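Local coordinates for protein homoserine kinase (Cytophaga hutchinsonii, PDB 4P52) that probably catalyses the ATP-dependent phosphorylation of L-homoserine to O-phospho-L-homoserine, as a homoserine kinase of the GHMP kinase family, at residues A[195-200]-A[317-322]; A[275-280]-A[291-296]. All coordinates share one frame; numbering follows the deposited sequence.

Contact 1 (A[195-200]-A[317-322])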
# COMPACT_ATOMS: atom_id res chain seq x y z
N ALA A 195 19.08 -0.30 9.07
CA ALA A 195 18.23 -0.99 10.02
C ALA A 195 19.07 -1.35 11.26
O ALA A 195 20.18 -1.93 11.14
CB ALA A 195 17.70 -2.24 9.39
N THR A 196 18.58 -0.95 12.43
CA THR A 196 19.16 -1.39 13.67
C THR A 196 18.21 -2.41 14.23
O THR A 196 17.03 -2.11 14.42
CB THR A 196 19.34 -0.23 14.67
OG1 THR A 196 20.09 0.82 14.05
CG2 THR A 196 20.11 -0.72 15.89
N ILE A 197 18.72 -3.62 14.46
CA ILE A 197 17.98 -4.71 15.11
C ILE A 197 18.50 -4.90 16.54
O ILE A 197 19.72 -4.99 16.75
CB ILE A 197 18.19 -6.09 14.43
CG1 ILE A 197 17.86 -6.10 12.94
CG2 ILE A 197 17.32 -7.15 15.08
CD1 ILE A 197 16.68 -5.27 12.57
N ILE A 198 17.59 -4.94 17.50
CA ILE A 198 17.94 -5.36 18.85
C ILE A 198 17.15 -6.63 19.22
O ILE A 198 15.90 -6.69 19.08
CB ILE A 198 17.78 -4.24 19.90
CG1 ILE A 198 18.33 -4.71 21.25
CG2 ILE A 198 16.35 -3.71 20.00
CD1 ILE A 198 18.83 -3.56 22.10
N HIS A 199 17.89 -7.63 19.67
CA HIS A 199 17.29 -8.85 20.12
C HIS A 199 17.49 -9.04 21.63
O HIS A 199 18.60 -9.37 22.06
CB HIS A 199 17.83 -10.04 19.37
CG HIS A 199 17.42 -11.33 19.97
ND1 HIS A 199 18.30 -12.16 20.63
CD2 HIS A 199 16.19 -11.88 20.12
CE1 HIS A 199 17.64 -13.19 21.13
NE2 HIS A 199 16.36 -13.05 20.82
N PRO A 200 16.40 -8.90 22.43
CA PRO A 200 16.47 -9.10 23.87
C PRO A 200 16.61 -10.57 24.25
O PRO A 200 16.04 -11.44 23.60
CB PRO A 200 15.14 -8.55 24.35
CG PRO A 200 14.19 -8.83 23.22
CD PRO A 200 15.01 -8.68 21.97
N ASP A 317 21.39 -8.16 22.06
CA ASP A 317 22.36 -8.08 20.97
C ASP A 317 21.85 -7.10 19.93
O ASP A 317 20.66 -7.12 19.58
CB ASP A 317 22.59 -9.45 20.31
CG ASP A 317 23.09 -10.49 21.30
OD1 ASP A 317 24.22 -10.34 21.84
OD2 ASP A 317 22.32 -11.45 21.55
N VAL A 318 22.75 -6.27 19.43
CA VAL A 318 22.41 -5.23 18.47
C VAL A 318 23.12 -5.53 17.16
O VAL A 318 24.28 -5.90 17.16
CB VAL A 318 22.84 -3.85 19.02
CG1 VAL A 318 22.61 -2.75 18.01
CG2 VAL A 318 22.05 -3.55 20.30
N TYR A 319 22.41 -5.38 16.05
CA TYR A 319 23.00 -5.52 14.73
C TYR A 319 22.64 -4.30 13.88
O TYR A 319 21.51 -3.80 13.95
CB TYR A 319 22.47 -6.77 14.02
CG TYR A 319 22.59 -8.01 14.84
CD1 TYR A 319 21.58 -8.38 15.72
CD2 TYR A 319 23.74 -8.83 14.73
CE1 TYR A 319 21.70 -9.53 16.47
CE2 TYR A 319 23.88 -9.99 15.50
CZ TYR A 319 22.86 -10.33 16.36
OH TYR A 319 22.98 -11.47 17.09
N VAL A 320 23.58 -3.84 13.06
CA VAL A 320 23.35 -2.64 12.28
C VAL A 320 23.80 -2.96 10.88
O VAL A 320 24.91 -3.45 10.67
CB VAL A 320 24.18 -1.46 12.84
CG1 VAL A 320 24.14 -0.27 11.91
CG2 VAL A 320 23.64 -1.03 14.20
N SER A 321 22.93 -2.70 9.90
CA SER A 321 23.31 -2.86 8.51
C SER A 321 22.37 -2.14 7.58
O SER A 321 21.28 -1.76 7.98
CB SER A 321 23.38 -4.35 8.12
OG SER A 321 22.11 -4.92 7.85
N THR A 322 22.80 -1.94 6.34
CA THR A 322 21.87 -1.61 5.25
C THR A 322 21.08 -2.90 4.88
O THR A 322 21.38 -3.99 5.39
CB THR A 322 22.61 -1.02 4.02
OG1 THR A 322 23.54 -1.97 3.50
CG2 THR A 322 23.35 0.28 4.38
O HOH W 1 20.69 -4.87 10.40

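Contact 2 (A[275-280]-A[291-296])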
# COMPACT_ATOMS: atom_id res chain seq x y z
N GLY A 275 16.52 9.53 17.14
CA GLY A 275 16.38 10.03 15.77
C GLY A 275 16.02 8.96 14.75
O GLY A 275 16.29 9.14 13.57
N ALA A 276 15.39 7.86 15.17
CA ALA A 276 14.99 6.84 14.21
C ALA A 276 13.88 7.38 13.32
O ALA A 276 13.06 8.16 13.78
CB ALA A 276 14.50 5.60 14.92
N LEU A 277 13.85 6.94 12.06
CA LEU A 277 12.73 7.24 11.17
C LEU A 277 11.46 6.68 11.74
O LEU A 277 10.39 7.31 11.72
CB LEU A 277 12.95 6.58 9.82
CG LEU A 277 13.76 7.36 8.81
CD1 LEU A 277 13.63 6.67 7.46
CD2 LEU A 277 13.26 8.81 8.79
N GLY A 278 11.60 5.45 12.25
CA GLY A 278 10.48 4.73 12.80
C GLY A 278 11.03 3.46 13.39
O GLY A 278 12.18 3.08 13.14
N CYS A 279 10.19 2.79 14.17
CA CYS A 279 10.63 1.70 14.98
C CYS A 279 9.44 0.83 15.30
O CYS A 279 8.41 1.35 15.71
CB CYS A 279 11.26 2.27 16.26
SG CYS A 279 11.60 1.00 17.49
N SER A 280 9.59 -0.48 15.12
CA SER A 280 8.55 -1.43 15.48
C SER A 280 9.04 -2.84 15.81
O SER A 280 10.24 -3.11 15.85
CB SER A 280 7.47 -1.49 14.39
OG SER A 280 6.24 -2.02 14.95
N LEU A 291 14.60 2.15 11.72
CA LEU A 291 15.19 2.55 10.47
C LEU A 291 15.78 3.93 10.67
O LEU A 291 15.24 4.73 11.44
CB LEU A 291 14.17 2.51 9.33
CG LEU A 291 13.55 1.12 8.99
CD1 LEU A 291 12.55 1.27 7.86
CD2 LEU A 291 14.59 0.10 8.58
N SER A 292 16.93 4.17 10.03
CA SER A 292 17.52 5.50 10.01
C SER A 292 18.25 5.71 8.68
O SER A 292 18.28 4.80 7.85
CB SER A 292 18.47 5.71 11.18
OG SER A 292 19.45 4.67 11.21
N THR A 293 18.85 6.89 8.51
CA THR A 293 19.46 7.23 7.22
C THR A 293 20.99 7.37 7.21
O THR A 293 21.55 7.88 6.26
CB THR A 293 18.81 8.48 6.60
OG1 THR A 293 19.00 9.59 7.48
CG2 THR A 293 17.34 8.27 6.45
N SER A 294 21.66 6.89 8.25
CA SER A 294 23.13 6.81 8.25
C SER A 294 23.62 5.82 9.30
O SER A 294 22.92 5.52 10.26
CB SER A 294 23.75 8.17 8.53
OG SER A 294 23.51 8.57 9.86
N GLN A 295 24.84 5.34 9.11
CA GLN A 295 25.46 4.39 10.02
C GLN A 295 25.84 5.08 11.31
O GLN A 295 25.45 4.66 12.39
CB GLN A 295 26.70 3.81 9.39
CG GLN A 295 27.59 3.10 10.39
CD GLN A 295 28.45 2.04 9.74
OE1 GLN A 295 28.09 0.86 9.72
NE2 GLN A 295 29.57 2.46 9.19
N GLU A 296 26.19 6.64 11.46
CA GLU A 296 26.19 7.22 12.78
C GLU A 296 24.84 7.05 13.49
O GLU A 296 24.81 6.62 14.64
CB GLU A 296 26.58 8.68 12.72
CG GLU A 296 27.49 9.06 13.86
CD GLU A 296 28.03 10.47 13.73
OE1 GLU A 296 29.24 10.62 13.42
OE2 GLU A 296 27.23 11.41 13.91

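Contact 1 (A[195-200]-A[317-322])
Ile198 carries CG1 anti to its backbone N (chi1 -173°), and Val318 keeps CG2 beside its own N. These torsions bring Ile198 CD1 to 3.7 Å from Val318 CG2. The two residues are a non-hydrogen-bonded pair in the four-stranded antiparallel sheet of this GHMP kinase fold. Strand 195-200 is an inner strand, and 317-322 is the outermost strand on that side within the chain. Thr196 CG2 continues the same apolar row, 3.9 Å from both Val318 CG1 and Val320 CG2. Helix 295-310 covers this face: Met305 touches Thr196 and Ile198, and Thr196 OG1 is hydrogen-bonded to Ala298 O.

Two backbone bonds are exchanged in each of the pairs Ala195 with Ser321, Ile197 with Tyr319 and His199 with Asp317. Their side chains lie on the other face. There the His199 ring and the Asp317 carboxylate run side by side, with planes 17° apart. Asp317 OD2 lies at the ring edge, 4.2 Å from His199 ND1, too far for a direct bond. Asp317 OD2 instead bonds His201 NE2. At the far end a water bridges two acceptors, donating to Ala195 O (3.1 Å) and to Ser321 OG (2.9 Å).

Contact 2 (A[275-280]-A[291-296])
Leu277 N donates to Leu291 O (2.7 Å) and Leu291 N donates to Gly278 O (3.0 Å), two backbone bonds at the open end of the 278-281/288-292 beta hairpin. The first is bent to 146° at the hydrogen, and its donor is tilted from the carbonyl plane. The second is straighter, at 163°. The chain comes in from helix 264-273. That helix ends at Gly275 in a Schellman motif, where the glycine takes a positive phi.

Leu277 makes several of the side-chain contacts. Its CB sits 3.4 Å from Leu291 O, the same oxygen that accepts its backbone N-H. Ala276 CB approaches this oxygen as well, at 3.7 Å. Leu277 CB also meets Leu291 CB at 4.3 Å. With CG beside the backbone N (chi1 -87°), the Leu277 side chain sends CD1 to Thr293 CG2 at 4.2 Å. The two side chains cross at about a right angle. Helix 241-247 packs against both, with Thr241 touching Leu277 and Thr293, and Ile244 touching Leu277. Ala276 turns to another helix, touching Ile301 of 295-310.

Beyond Thr293 the second segment enters that same helix. Ser294 is its N-cap, with OG bonded to Ala297 N.

The chemistry is therefore divided. Two backbone bonds hold the two segments together at the open end of the hairpin, while aliphatic groups form the side-chain contact. Leu291 O stands where the two meet: it takes the N-H of Leu277, and the CB atoms of Leu277 and Ala276 lie near it. Polar contact across the two segments is thus confined to the backbone, and the side chains contribute only apolar packing.

Contacts 1 and 2 belong to one antiparallel sheet, in the order 278-281, 288-292, 194-200, 316-322. Contact 2 lies at one edge of this order and contact 1 at the other. Strand 288-292 of contact 2 and strand 194-200 of contact 1 are neighbours in the sheet. The centres of the contacts are about 11 Å apart. They meet directly where Ala195 CB packs on Leu291 CD2 at 4.0 Å. Helix 295-310 links them along the chain: it begins within 291-296, and strand 316-322 follows it. It also touches both contacts, through Met305 in contact 1 and Ile301 in contact 2. Both contacts thus help to build this sheet, and helix 295-310 covers one face of it.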